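Local coordinates for KLLA0B12012p (Kluyveromyces lactis, PDB 6Y3P), which is a Pby1 protein whose C-terminal ATP-grasp domain, the part in this structure, probably binds ATP, and which partners the mRNA decapping enzyme Dcp2, at residues 75-80 with 327-332. Residues are numbered along the deposited sequence; the frame is centred on the assembly and turned at random.
Sequences IYRKAI and ETFGFD
R77 and E327 form a buried salt bridge, the polar half of this contact. NH2 of R77 lies 2.8 Å from OE2 of E327, and the same NH2 makes a weak hydrogen bond to OE1 of E327 at 3.3 Å. The carboxylate sits at the edge of the guanidinium, but the two planes are turned 37° apart, and one nitrogen rather than two serves both oxygens. The two side chains meet nearly perpendicular: E327 runs extended from the strand, its CG anti to the backbone N (chi1 -168°), whereas R77 bends at chi2. OE1 also accepts a hydrogen bond from the backbone N of Y74, and the R77 guanidinium has a cation-pi partner in Y55. Replacing E327 with a glutamine would probably leave the buried R77 charge without its mate in this contact.

The apolar half centres on the ring of F329. CD1 of I80 lies over one face, off-centre, 4.2 Å from CE2 of F329; CG of E327 lies over the opposite face, likewise off-centre. CG of R77 approaches the ring edge, 4.4 Å from CE2 of F329. V346 of the neighbouring strand touches both I80 and F329, while F308 and A311 of helix 290-313 pack on I80.

R77 stands at the N-cap position of short helix 78-81, and the charge pair and the apolar cluster join this turn to strand 326-335 of an antiparallel sheet, within the tubulin-tyrosine ligase-like region of this ATP-grasp fold.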
# COMPACT_ATOMS: atom_id res chain seq x y z
N ILE A 75 9.31 9.99 -8.97
CA ILE A 75 8.63 11.23 -9.30
C ILE A 75 7.14 11.00 -9.62
O ILE A 75 6.29 11.66 -9.02
CB ILE A 75 9.40 11.98 -10.41
CG1 ILE A 75 10.71 12.55 -9.85
CG2 ILE A 75 8.55 13.11 -11.02
CD1 ILE A 75 11.67 13.15 -10.86
N TYR A 76 6.85 10.07 -10.54
CA TYR A 76 5.49 9.76 -10.99
C TYR A 76 4.99 8.48 -10.36
O TYR A 76 5.28 7.39 -10.86
CB TYR A 76 5.42 9.68 -12.54
CG TYR A 76 5.78 10.97 -13.25
CD1 TYR A 76 4.91 12.05 -13.27
CD2 TYR A 76 7.01 11.11 -13.88
CE1 TYR A 76 5.25 13.25 -13.88
CE2 TYR A 76 7.36 12.30 -14.52
CZ TYR A 76 6.47 13.36 -14.53
OH TYR A 76 6.79 14.53 -15.17
N ARG A 77 4.25 8.59 -9.27
CA ARG A 77 3.77 7.39 -8.62
C ARG A 77 2.28 7.49 -8.20
O ARG A 77 1.78 6.60 -7.52
CB ARG A 77 4.72 6.99 -7.47
CG ARG A 77 4.66 7.84 -6.23
CD ARG A 77 5.82 8.81 -6.08
NE ARG A 77 5.39 9.89 -5.18
CZ ARG A 77 5.66 9.94 -3.88
NH1 ARG A 77 5.17 10.93 -3.14
NH2 ARG A 77 6.43 9.02 -3.32
N LYS A 78 1.58 8.54 -8.65
CA LYS A 78 0.15 8.83 -8.38
C LYS A 78 -0.77 7.68 -8.80
O LYS A 78 -1.76 7.41 -8.12
CB LYS A 78 -0.24 10.15 -9.08
CG LYS A 78 -1.71 10.33 -9.43
CD LYS A 78 -2.04 11.78 -9.62
CE LYS A 78 -3.49 11.95 -9.97
NZ LYS A 78 -3.91 13.38 -9.95
N ALA A 79 -0.41 6.99 -9.90
CA ALA A 79 -1.12 5.83 -10.47
C ALA A 79 -1.18 4.64 -9.49
O ALA A 79 -1.99 3.74 -9.71
CB ALA A 79 -0.46 5.42 -11.78
N ILE A 80 -0.34 4.61 -8.42
CA ILE A 80 -0.39 3.51 -7.44
C ILE A 80 -0.62 4.03 -6.02
O ILE A 80 -1.32 3.37 -5.27
CB ILE A 80 0.80 2.49 -7.52
CG1 ILE A 80 2.12 3.02 -6.89
CG2 ILE A 80 1.03 2.01 -8.96
CD1 ILE A 80 3.13 1.95 -6.54
N GLU A 327 12.47 3.32 -3.79
CA GLU A 327 11.40 3.72 -2.90
C GLU A 327 10.83 2.52 -2.19
O GLU A 327 10.56 1.52 -2.84
CB GLU A 327 10.29 4.53 -3.61
CG GLU A 327 9.35 5.19 -2.61
CD GLU A 327 8.36 6.23 -3.11
OE1 GLU A 327 8.51 6.69 -4.27
OE2 GLU A 327 7.43 6.59 -2.35
N THR A 328 10.59 2.64 -0.87
CA THR A 328 9.92 1.55 -0.19
C THR A 328 8.51 2.05 0.15
O THR A 328 8.32 3.14 0.70
CB THR A 328 10.72 0.86 0.92
OG1 THR A 328 9.96 0.78 2.12
CG2 THR A 328 12.08 1.43 1.15
N PHE A 329 7.53 1.28 -0.29
CA PHE A 329 6.12 1.58 -0.11
C PHE A 329 5.53 0.60 0.90
O PHE A 329 6.04 -0.51 1.06
CB PHE A 329 5.36 1.40 -1.44
CG PHE A 329 5.87 2.18 -2.62
CD1 PHE A 329 6.84 1.65 -3.47
CD2 PHE A 329 5.33 3.42 -2.94
CE1 PHE A 329 7.28 2.36 -4.60
CE2 PHE A 329 5.76 4.13 -4.07
CZ PHE A 329 6.74 3.60 -4.89
N GLY A 330 4.43 1.02 1.53
CA GLY A 330 3.64 0.23 2.45
C GLY A 330 2.40 -0.31 1.77
O GLY A 330 1.47 0.45 1.50
N PHE A 331 2.40 -1.62 1.43
CA PHE A 331 1.25 -2.25 0.78
C PHE A 331 0.32 -2.82 1.82
O PHE A 331 0.75 -3.62 2.65
CB PHE A 331 1.68 -3.32 -0.22
CG PHE A 331 2.03 -2.85 -1.61
CD1 PHE A 331 3.04 -1.92 -1.81
CD2 PHE A 331 1.46 -3.44 -2.72
CE1 PHE A 331 3.42 -1.55 -3.09
CE2 PHE A 331 1.83 -3.06 -4.01
CZ PHE A 331 2.81 -2.12 -4.18
N ASP A 332 -0.93 -2.39 1.80
CA ASP A 332 -1.94 -2.87 2.73
C ASP A 332 -2.91 -3.82 2.08
O ASP A 332 -3.63 -3.47 1.12
CB ASP A 332 -2.63 -1.72 3.47
CG ASP A 332 -1.66 -1.00 4.40
OD1 ASP A 332 -1.47 -1.48 5.55
OD2 ASP A 332 -1.02 -0.03 3.95